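Local atomic coordinates of chromosome partition protein Smc (Pyrococcus furiosus, PDB entry 3KTA), a protein that is probably required for chromosome condensation and partitioning, as a DNA-binding homodimer whose terminal globular domains form an ABC-type ATPase that binds and hydrolyses ATP. Residues F86-D90 and R91-I95; R120-R123 and S124-L127; I152-P156 and L157-L161. All coordinates share one frame; numbering follows the deposited sequence.

Interaction 1. Residues F86-D90 and R91-I95; sequences FNNED and RGFPI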
ATOM      1  N   PHE A  86       2.831  13.048   9.871  1.00 14.45           N
ATOM      2  CA  PHE A  86       2.057  12.022  10.557  1.00 13.24           C
ATOM      3  C   PHE A  86       1.309  12.600  11.743  1.00 13.99           C
ATOM      4  O   PHE A  86       1.883  13.325  12.565  1.00 16.61           O
ATOM      5  CB  PHE A  86       2.960  10.914  11.087  1.00 14.20           C
ATOM      6  CG  PHE A  86       3.447   9.966  10.043  1.00 12.98           C
ATOM      7  CD1 PHE A  86       4.714  10.120   9.484  1.00 15.99           C
ATOM      8  CD2 PHE A  86       2.652   8.900   9.635  1.00 13.82           C
ATOM      9  CE1 PHE A  86       5.181   9.229   8.523  1.00 12.88           C
ATOM     10  CE2 PHE A  86       3.117   8.001   8.679  1.00 13.95           C
ATOM     11  CZ  PHE A  86       4.368   8.172   8.123  1.00 11.21           C
ATOM     12  N   ASN A  87       0.041  12.242  11.870  1.00 13.49           N
ATOM     13  CA  ASN A  87      -0.628  12.421  13.148  1.00 15.87           C
ATOM     14  C   ASN A  87      -0.135  11.357  14.136  1.00 15.53           C
ATOM     15  O   ASN A  87      -0.162  10.163  13.839  1.00 15.03           O
ATOM     16  CB  ASN A  87      -2.144  12.342  12.973  1.00 15.77           C
ATOM     17  CG  ASN A  87      -2.881  12.616  14.258  1.00 18.12           C
ATOM     18  OD1 ASN A  87      -2.772  11.856  15.211  1.00 16.31           O
ATOM     19  ND2 ASN A  87      -3.641  13.705  14.287  1.00 21.46           N
ATOM     20  N   ASN A  88       0.349  11.803  15.297  1.00 14.87           N
ATOM     21  CA  ASN A  88       0.915  10.915  16.314  1.00 14.30           C
ATOM     22  C   ASN A  88       0.202  11.095  17.642  1.00 17.74           C
ATOM     23  O   ASN A  88       0.789  10.873  18.709  1.00 16.59           O
ATOM     24  CB  ASN A  88       2.423  11.170  16.503  1.00 15.60           C
ATOM     25  CG  ASN A  88       3.107  10.098  17.344  1.00 17.33           C
ATOM     26  OD1 ASN A  88       2.903   8.902  17.139  1.00 16.03           O
ATOM     27  ND2 ASN A  88       3.934  10.530  18.298  1.00 17.39           N
ATOM     28  N   GLU A  89      -1.062  11.493  17.599  1.00 15.24           N
ATOM     29  CA  GLU A  89      -1.815  11.579  18.849  1.00 19.34           C
ATOM     30  C   GLU A  89      -1.850  10.234  19.588  1.00 22.28           C
ATOM     31  O   GLU A  89      -1.956  10.197  20.825  1.00 18.59           O
ATOM     32  CB  GLU A  89      -3.224  12.075  18.585  1.00 17.88           C
ATOM     33  CG  GLU A  89      -3.294  13.507  18.147  1.00 23.20           C
ATOM     34  CD  GLU A  89      -4.708  13.922  17.830  1.00 25.56           C
ATOM     35  OE1 GLU A  89      -5.608  13.587  18.623  0.93 30.45           O
ATOM     36  OE2 GLU A  89      -4.922  14.570  16.787  1.00 27.78           O
ATOM     37  N   ASP A  90      -1.757   9.132  18.841  1.00 18.90           N
ATOM     38  CA  ASP A  90      -1.786   7.792  19.439  1.00 17.83           C
ATOM     39  C   ASP A  90      -0.440   7.350  20.016  1.00 18.15           C
ATOM     40  O   ASP A  90      -0.329   6.278  20.599  1.00 17.88           O
ATOM     41  CB  ASP A  90      -2.314   6.749  18.445  1.00 21.97           C
ATOM     42  CG  ASP A  90      -1.387   6.526  17.239  0.88 20.59           C
ATOM     43  OD1 ASP A  90      -0.333   7.190  17.101  0.91 19.27           O
ATOM     44  OD2 ASP A  90      -1.735   5.664  16.403  0.82 23.07           O
ATOM     45  N   ARG A  91       0.570   8.199  19.856  1.00 17.70           N
ATOM     46  CA  ARG A  91       1.924   7.912  20.327  1.00 16.35           C
ATOM     47  C   ARG A  91       2.482   6.600  19.776  1.00 19.38           C
ATOM     48  O   ARG A  91       3.267   5.913  20.431  1.00 19.31           O
ATOM     49  CB  ARG A  91       2.006   7.979  21.863  1.00 20.95           C
ATOM     50  CG  ARG A  91       1.760   9.394  22.394  1.00 18.88           C
ATOM     51  CD  ARG A  91       2.828  10.348  21.870  1.00 20.10           C
ATOM     52  NE  ARG A  91       2.810  11.659  22.513  1.00 20.50           N
ATOM     53  CZ  ARG A  91       2.064  12.695  22.129  1.00 21.93           C
ATOM     54  NH1 ARG A  91       1.244  12.599  21.086  1.00 21.19           N
ATOM     55  NH2 ARG A  91       2.139  13.844  22.793  1.00 25.19           N
ATOM     56  N   GLY A  92       2.090   6.270  18.546  1.00 17.03           N
ATOM     57  CA  GLY A  92       2.703   5.157  17.857  1.00 16.53           C
ATOM     58  C   GLY A  92       4.195   5.386  17.669  1.00 17.25           C
ATOM     59  O   GLY A  92       4.985   4.456  17.805  1.00 19.98           O
ATOM     60  N   PHE A  93       4.581   6.615  17.332  1.00 18.82           N
ATOM     61  CA  PHE A  93       5.994   6.981  17.288  1.00 20.21           C
ATOM     62  C   PHE A  93       6.446   7.251  18.714  1.00 18.66           C
ATOM     63  O   PHE A  93       5.727   7.903  19.488  1.00 18.83           O
ATOM     64  CB  PHE A  93       6.227   8.267  16.481  1.00 16.75           C
ATOM     65  CG  PHE A  93       6.069   8.103  14.997  1.00 19.72           C
ATOM     66  CD1 PHE A  93       4.860   8.382  14.382  1.00 18.92           C
ATOM     67  CD2 PHE A  93       7.135   7.703  14.218  1.00 20.34           C
ATOM     68  CE1 PHE A  93       4.711   8.248  13.009  1.00 20.21           C
ATOM     69  CE2 PHE A  93       6.992   7.564  12.844  1.00 22.45           C
ATOM     70  CZ  PHE A  93       5.774   7.824  12.247  1.00 20.62           C
ATOM     71  N   PRO A  94       7.647   6.777  19.062  1.00 19.01           N
ATOM     72  CA  PRO A  94       8.201   7.020  20.399  1.00 20.28           C
ATOM     73  C   PRO A  94       8.753   8.439  20.515  1.00 23.48           C
ATOM     74  O   PRO A  94       9.925   8.647  20.852  1.00 23.50           O
ATOM     75  CB  PRO A  94       9.319   5.990  20.500  1.00 22.58           C
ATOM     76  CG  PRO A  94       9.785   5.812  19.084  1.00 22.96           C
ATOM     77  CD  PRO A  94       8.539   5.953  18.227  1.00 19.14           C
ATOM     78  N   ILE A  95       7.890   9.405  20.224  1.00 20.05           N
ATOM     79  CA  ILE A  95       8.221  10.822  20.254  1.00 20.51           C
ATOM     80  C   ILE A  95       7.041  11.524  20.909  1.00 23.82           C
ATOM     81  O   ILE A  95       5.895  11.299  20.514  1.00 22.30           O
ATOM     82  CB  ILE A  95       8.397  11.393  18.833  1.00 22.16           C
ATOM     83  CG1 ILE A  95       9.577  10.727  18.118  1.00 22.83           C
ATOM     84  CG2 ILE A  95       8.581  12.909  18.874  1.00 23.54           C
ATOM     85  CD1 ILE A  95       9.697  11.127  16.655  1.00 24.06           C
TER
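Asn88 reaches across the turn to Phe93 with both ends of its amide. CG stands anti to the backbone N (chi1 -169°), and this brings the amide to the backbone of Gly92 and Phe93. Asn88 OD1 accepts from Phe93 N at 2.8 Å, with the donor tilted from the carbonyl plane. The same oxygen lies in the plane of the Phe93 ring, at its edge, 3.4 Å from Phe93 CD1. Asn88 ND2 bonds only weakly to Phe93 O at 3.4 Å, and also makes a hydrogen bond to Glu97 O. These bonds hold the buried amide in one rotation.

Asn88 O closes a type I beta turn by accepting from Arg91 N at 2.9 Å. Arg91 NH1 comes to the same oxygen from the opposite face of its plane, at 3.0 Å. The Arg91 chain bends at chi2 (-62°), which brings the guanidinium back so that Asn88 O lies at its edge, in its plane. It also forms salt bridges with Asp98 and Asp96. Residues 86-95 run from the end of strand 80-87 into the loop before strand 99-106, its antiparallel neighbour in the sheet of the N-terminal part of the ABC-type ATPase domain.

Just before the turn, Asn87 OD1 accepts from Glu89 N, an Asx turn. Asp90 OD1 takes Gly92 N at 3.0 Å, from above the carboxylate plane. On the buried side, Phe93 CZ sits 3.7 Å from Phe86 CD1, over one face of the Phe86 ring, offset toward its rim. The two ring planes meet obliquely, at 58°. Leu130 of helix 123-132 and Val100 also pack on Phe93.

Interaction 2. Residues R120-R123 and S124-L127; sequences RATR and SEIL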
ATOM      1  N   ARG A 120      17.752  18.373  11.650  1.00 17.18           N
ATOM      2  CA  ARG A 120      18.494  17.433  10.807  1.00 17.33           C
ATOM      3  C   ARG A 120      18.660  16.069  11.501  1.00 18.20           C
ATOM      4  O   ARG A 120      18.867  15.985  12.717  1.00 19.61           O
ATOM      5  CB  ARG A 120      19.858  18.015  10.393  1.00 21.53           C
ATOM      6  CG  ARG A 120      19.765  19.162   9.364  1.00 21.69           C
ATOM      7  CD  ARG A 120      19.181  18.678   8.046  1.00 24.77           C
ATOM      8  NE  ARG A 120      20.046  17.679   7.433  1.00 25.14           N
ATOM      9  CZ  ARG A 120      21.130  17.969   6.722  1.00 32.19           C
ATOM     10  NH1 ARG A 120      21.474  19.240   6.508  1.00 26.46           N
ATOM     11  NH2 ARG A 120      21.865  16.989   6.215  1.00 28.94           N
ATOM     12  N   ALA A 121      18.532  15.001  10.720  1.00 16.27           N
ATOM     13  CA  ALA A 121      18.554  13.636  11.241  1.00 15.94           C
ATOM     14  C   ALA A 121      19.335  12.761  10.275  1.00 16.30           C
ATOM     15  O   ALA A 121      19.534  13.142   9.131  1.00 20.44           O
ATOM     16  CB  ALA A 121      17.122  13.109  11.373  1.00 14.74           C
ATOM     17  N   THR A 122      19.770  11.585  10.721  1.00 16.70           N
ATOM     18  CA  THR A 122      20.423  10.637   9.821  1.00 18.60           C
ATOM     19  C   THR A 122      19.403   9.639   9.291  1.00 19.01           C
ATOM     20  O   THR A 122      18.311   9.510   9.844  1.00 17.74           O
ATOM     21  CB  THR A 122      21.489   9.815  10.546  1.00 19.73           C
ATOM     22  OG1 THR A 122      20.860   9.023  11.556  1.00 17.90           O
ATOM     23  CG2 THR A 122      22.508  10.732  11.200  1.00 21.62           C
ATOM     24  N   ARG A 123      19.771   8.905   8.246  1.00 20.45           N
ATOM     25  CA  ARG A 123      18.855   7.899   7.719  1.00 21.60           C
ATOM     26  C   ARG A 123      18.505   6.854   8.779  1.00 20.62           C
ATOM     27  O   ARG A 123      17.340   6.529   8.971  1.00 21.63           O
ATOM     28  CB  ARG A 123      19.407   7.214   6.467  1.00 25.80           C
ATOM     29  CG  ARG A 123      18.443   6.164   5.924  1.00 29.08           C
ATOM     30  CD  ARG A 123      18.901   5.523   4.629  1.00 31.64           C
ATOM     31  NE  ARG A 123      17.862   4.624   4.132  1.00 30.55           N
ATOM     32  CZ  ARG A 123      17.750   3.343   4.472  1.00 33.80           C
ATOM     33  NH1 ARG A 123      16.761   2.609   3.972  1.00 32.77           N
ATOM     34  NH2 ARG A 123      18.630   2.789   5.303  1.00 33.68           N
ATOM     35  N   SER A 124      19.511   6.338   9.472  1.00 20.64           N
ATOM     36  CA  SER A 124      19.267   5.279  10.445  1.00 19.38           C
ATOM     37  C   SER A 124      18.369   5.767  11.563  1.00 19.10           C
ATOM     38  O   SER A 124      17.568   5.012  12.098  1.00 19.20           O
ATOM     39  CB  SER A 124      20.581   4.740  11.019  1.00 29.29           C
ATOM     40  OG  SER A 124      21.209   5.703  11.841  1.00 29.04           O
ATOM     41  N   GLU A 125      18.508   7.040  11.915  1.00 19.20           N
ATOM     42  CA  GLU A 125      17.672   7.626  12.952  1.00 20.59           C
ATOM     43  C   GLU A 125      16.211   7.581  12.504  1.00 19.11           C
ATOM     44  O   GLU A 125      15.332   7.202  13.281  1.00 18.74           O
ATOM     45  CB  GLU A 125      18.144   9.057  13.253  1.00 19.03           C
ATOM     46  CG  GLU A 125      17.251   9.896  14.150  1.00 21.53           C
ATOM     47  CD  GLU A 125      17.872  11.258  14.433  0.65 18.47           C
ATOM     48  OE1 GLU A 125      18.800  11.667  13.693  0.90 19.25           O
ATOM     49  OE2 GLU A 125      17.425  11.921  15.390  0.74 21.06           O
ATOM     50  N   ILE A 126      15.976   7.939  11.242  1.00 18.03           N
ATOM     51  CA  ILE A 126      14.629   7.908  10.656  1.00 19.44           C
ATOM     52  C   ILE A 126      14.092   6.473  10.603  1.00 19.31           C
ATOM     53  O   ILE A 126      12.958   6.204  10.995  1.00 20.20           O
ATOM     54  CB  ILE A 126      14.627   8.504   9.224  1.00 18.60           C
ATOM     55  CG1 ILE A 126      14.997   9.997   9.236  1.00 21.93           C
ATOM     56  CG2 ILE A 126      13.260   8.263   8.524  1.00 18.97           C
ATOM     57  CD1 ILE A 126      14.162  10.823  10.198  1.00 20.77           C
ATOM     58  N   LEU A 127      14.908   5.554  10.105  1.00 20.59           N
ATOM     59  CA  LEU A 127      14.486   4.164   9.983  1.00 23.03           C
ATOM     60  C   LEU A 127      14.119   3.589  11.339  1.00 20.21           C
ATOM     61  O   LEU A 127      13.140   2.860  11.475  1.00 21.56           O
ATOM     62  CB  LEU A 127      15.584   3.315   9.350  1.00 22.65           C
ATOM     63  CG  LEU A 127      16.006   3.587   7.907  1.00 30.41           C
ATOM     64  CD1 LEU A 127      16.522   2.290   7.310  1.00 33.15           C
ATOM     65  CD2 LEU A 127      14.864   4.151   7.076  1.00 27.04           C
TER
HETATM   66  O   HOH W   1      17.345  14.573  14.853  1.00 21.47           O
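Thr122 and Glu125 grip each other through two reciprocal bonds. Glu125 N donates to Thr122 OG1 at 3.1 Å. In return Thr122 N donates to Glu125 OE1 at 3.1 Å, meeting the carboxylate on its anti side. The Thr122 hydroxyl lies between its own N and carbonyl carbon (chi1 64°), which points it at the first turn of the helix. The Glu125 chain runs extended back past it, and the two side chains cross at about a right angle.

The tight part lies beside this pair. Ala121 CB is 3.2 Å from Glu125 OE1 and touches Ile126 CD1 at 3.9 Å. The buried Ile126 goes on to pack against Tyr114 and Leu116 of strand 112-116. Leu127 CG lies 3.7 Å above one face of the Arg123 guanidinium, offset toward its rim; Arg123 NH1 bonds to Gly51 O.

The outer side is looser. A water donates to both Arg120 O and Glu125 OE2, bridging the strand and the carboxylate. Ser124 is exposed, and its CB is directed away from residues 120-123. The reciprocal Thr-Glu bonds are a capping box, here with Thr122 as N-cap of helix 123-132, following strand 119-121, the outermost strand of the sheet within this chain.

Interaction 3. Residues I152-P156 and L157-L161; sequences IKMSP and LERRL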
ATOM      1  N   ILE A 152       1.059 -14.290  -3.206  1.00 23.52           N
ATOM      2  CA  ILE A 152       0.855 -15.658  -3.676  1.00 25.57           C
ATOM      3  C   ILE A 152       2.085 -16.181  -4.437  1.00 26.99           C
ATOM      4  O   ILE A 152       2.226 -17.389  -4.628  1.00 32.53           O
ATOM      5  CB  ILE A 152      -0.495 -15.854  -4.435  1.00 29.53           C
ATOM      6  CG1 ILE A 152      -0.635 -14.888  -5.599  1.00 26.72           C
ATOM      7  CG2 ILE A 152      -1.680 -15.676  -3.480  1.00 26.11           C
ATOM      8  CD1 ILE A 152       0.020 -15.358  -6.884  1.00 33.39           C
ATOM      9  N   LYS A 153       2.988 -15.277  -4.822  1.00 26.21           N
ATOM     10  CA  LYS A 153       4.225 -15.653  -5.517  1.00 25.82           C
ATOM     11  C   LYS A 153       5.360 -16.021  -4.558  1.00 30.43           C
ATOM     12  O   LYS A 153       6.272 -16.767  -4.930  1.00 29.77           O
ATOM     13  CB  LYS A 153       4.686 -14.536  -6.469  1.00 29.43           C
ATOM     14  CG  LYS A 153       3.657 -14.181  -7.545  1.00 31.14           C
ATOM     15  CD  LYS A 153       4.217 -13.219  -8.596  1.00 32.51           C
ATOM     16  CE  LYS A 153       4.614 -11.881  -7.995  1.00 32.45           C
HETATM   17  N   MSE A 154       5.307 -15.493  -3.336  1.00 27.08           N
HETATM   18  CA  MSE A 154       6.348 -15.753  -2.333  1.00 23.32           C
HETATM   19  C   MSE A 154       6.390 -17.225  -1.919  1.00 28.05           C
HETATM   20  O   MSE A 154       5.381 -17.930  -1.997  1.00 25.08           O
HETATM   21  CB  MSE A 154       6.192 -14.835  -1.106  1.00 26.49           C
HETATM   22  CG  MSE A 154       4.860 -14.954  -0.347  1.00 24.98           C
HETATM   23 SE   MSE A 154       4.736 -13.767   1.221  0.72 23.76          SE
HETATM   24  CE  MSE A 154       5.188 -12.079   0.349  0.94 28.53           C
ATOM     25  N   SER A 155       7.560 -17.693  -1.492  1.00 26.25           N
ATOM     26  CA  SER A 155       7.687 -19.081  -1.046  1.00 25.94           C
ATOM     27  C   SER A 155       6.921 -19.265   0.249  1.00 26.04           C
ATOM     28  O   SER A 155       6.771 -18.310   1.016  1.00 26.85           O
ATOM     29  CB  SER A 155       9.151 -19.450  -0.799  1.00 24.93           C
ATOM     30  OG  SER A 155       9.636 -18.822   0.376  1.00 24.51           O
ATOM     31  N   PRO A 156       6.444 -20.494   0.509  1.00 23.17           N
ATOM     32  CA  PRO A 156       5.847 -20.789   1.813  1.00 24.16           C
ATOM     33  C   PRO A 156       6.732 -20.319   2.957  1.00 24.19           C
ATOM     34  O   PRO A 156       6.234 -19.836   3.970  1.00 23.40           O
ATOM     35  CB  PRO A 156       5.749 -22.313   1.800  1.00 27.18           C
ATOM     36  CG  PRO A 156       5.509 -22.635   0.357  1.00 29.41           C
ATOM     37  CD  PRO A 156       6.362 -21.650  -0.404  1.00 23.67           C
ATOM     38  N   LEU A 157       8.045 -20.437   2.797  1.00 27.04           N
ATOM     39  CA  LEU A 157       8.948 -20.017   3.863  1.00 24.03           C
ATOM     40  C   LEU A 157       8.901 -18.501   4.086  1.00 23.16           C
ATOM     41  O   LEU A 157       8.795 -18.051   5.224  1.00 24.32           O
ATOM     42  CB  LEU A 157      10.376 -20.496   3.589  1.00 28.29           C
ATOM     43  CG  LEU A 157      11.370 -20.478   4.749  1.00 30.27           C
ATOM     44  CD1 LEU A 157      10.776 -21.035   6.036  1.00 28.60           C
ATOM     45  CD2 LEU A 157      12.600 -21.281   4.356  1.00 27.12           C
ATOM     46  N   GLU A 158       8.976 -17.716   3.008  1.00 23.09           N
ATOM     47  CA  GLU A 158       8.850 -16.266   3.134  1.00 22.40           C
ATOM     48  C   GLU A 158       7.513 -15.908   3.768  1.00 21.56           C
ATOM     49  O   GLU A 158       7.417 -14.976   4.571  1.00 21.91           O
ATOM     50  CB  GLU A 158       8.994 -15.557   1.780  1.00 24.16           C
ATOM     51  CG  GLU A 158       8.673 -14.061   1.866  1.00 30.68           C
ATOM     52  CD  GLU A 158       9.139 -13.263   0.665  0.55 27.69           C
ATOM     53  OE1 GLU A 158       8.891 -12.040   0.648  0.78 30.04           O
ATOM     54  OE2 GLU A 158       9.761 -13.845  -0.246  0.71 27.55           O
ATOM     55  N   ARG A 159       6.478 -16.657   3.418  1.00 22.28           N
ATOM     56  CA  ARG A 159       5.153 -16.343   3.947  1.00 21.35           C
ATOM     57  C   ARG A 159       5.093 -16.548   5.464  1.00 20.57           C
ATOM     58  O   ARG A 159       4.514 -15.732   6.186  1.00 18.46           O
ATOM     59  CB  ARG A 159       4.073 -17.134   3.214  1.00 22.23           C
ATOM     60  CG  ARG A 159       2.653 -16.681   3.547  1.00 22.97           C
ATOM     61  CD  ARG A 159       1.612 -17.407   2.693  1.00 20.15           C
ATOM     62  NE  ARG A 159       1.800 -17.178   1.265  1.00 23.96           N
ATOM     63  CZ  ARG A 159       2.224 -18.098   0.403  1.00 25.53           C
ATOM     64  NH1 ARG A 159       2.503 -19.326   0.817  1.00 27.91           N
ATOM     65  NH2 ARG A 159       2.361 -17.793  -0.880  1.00 26.79           N
ATOM     66  N   ARG A 160       5.734 -17.602   5.970  1.00 20.00           N
ATOM     67  CA  ARG A 160       5.710 -17.810   7.406  1.00 20.22           C
ATOM     68  C   ARG A 160       6.486 -16.729   8.135  1.00 20.38           C
ATOM     69  O   ARG A 160       6.113 -16.292   9.221  1.00 19.56           O
ATOM     70  CB  ARG A 160       6.239 -19.193   7.789  1.00 18.69           C
ATOM     71  CG  ARG A 160       5.851 -19.593   9.211  1.00 20.67           C
ATOM     72  CD  ARG A 160       6.982 -20.351   9.903  1.00 21.28           C
ATOM     73  NE  ARG A 160       8.070 -19.458  10.284  1.00 25.22           N
ATOM     74  CZ  ARG A 160       9.337 -19.613   9.905  1.00 26.71           C
ATOM     75  NH1 ARG A 160       9.681 -20.637   9.139  1.00 24.83           N
ATOM     76  NH2 ARG A 160      10.262 -18.758  10.310  1.00 26.98           N
ATOM     77  N   LEU A 161       7.588 -16.298   7.534  1.00 20.40           N
ATOM     78  CA  LEU A 161       8.410 -15.277   8.149  1.00 20.47           C
ATOM     79  C   LEU A 161       7.653 -13.961   8.339  1.00 20.16           C
ATOM     80  O   LEU A 161       7.888 -13.236   9.303  1.00 20.83           O
ATOM     81  CB  LEU A 161       9.667 -15.065   7.314  1.00 24.50           C
ATOM     82  CG  LEU A 161      10.656 -16.197   7.547  1.00 25.85           C
ATOM     83  CD1 LEU A 161      11.663 -16.178   6.423  1.00 32.68           C
ATOM     84  CD2 LEU A 161      11.317 -16.018   8.903  1.00 26.28           C
TER
HETATM   85  O   HOH W   2      10.120 -16.061  -1.605  1.00 31.66           O
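Leu157 opens residues 157-161 by laying its CB 3.7 Å from Ser155 OG. The end of its side chain then leads away.

Glu158 follows, and its backbone N donates to Ser155 OG at 2.9 Å in an almost straight bond (172°). Ser155 holds OG between its own N and carbonyl carbon (chi1 72°), turned toward the helix that begins here. The Glu158 chain is extended and crosses the side chain of selenomethionine Met154 at about a right angle. Glu158 CD lies 3.8 Å from Met154 CB, and Met154 CE is 3.7 Å from Glu158 OE1. A water accepts from Ser155 N and donates to Glu158 OE2, adding a second link.

Arg159 N bonds to Ser155 O at 2.9 Å. Met154 SE packs against Arg159 CA at 3.8 Å. The Arg159 chain bends at chi3 (-60°), bringing the guanidinium back to Ser155 O, which lies over one face. NH2 bonds to Phe151 O, and NH1 to Leu48 O of the partner chain.

Arg160 N donates to Pro156 O at 3.0 Å. The end of the Arg160 side chain leads away to a salt bridge with Asp164 and a bond to Gly46 O of the partner chain. Ser155 is thus a serine N-cap, followed by proline at the first position of helix 156-167, where helix 150-153 gives way to the next helix beside the partner chain.

How the interactions relate
The three contacts follow one another along the chain, all within the N-terminal part of the ABC-type ATPase. Interactions 1 and 2 reach the same antiparallel sheet, through strands 80-87 and 119-121. Their centres are about 17 Å apart and their nearest atoms about 6 Å. Helix 123-132, begun in interaction 2, runs on to the loop of interaction 1. Interaction 3 stands apart, centred about 31 Å from the centre of interaction 1 and 30 Å from that of interaction 2. Interaction 1 shapes the turn that leaves one strand, interaction 2 the start of a helix after another, interaction 3 a helix junction beside the partner chain. All lie away from the nucleotide and magnesium sites.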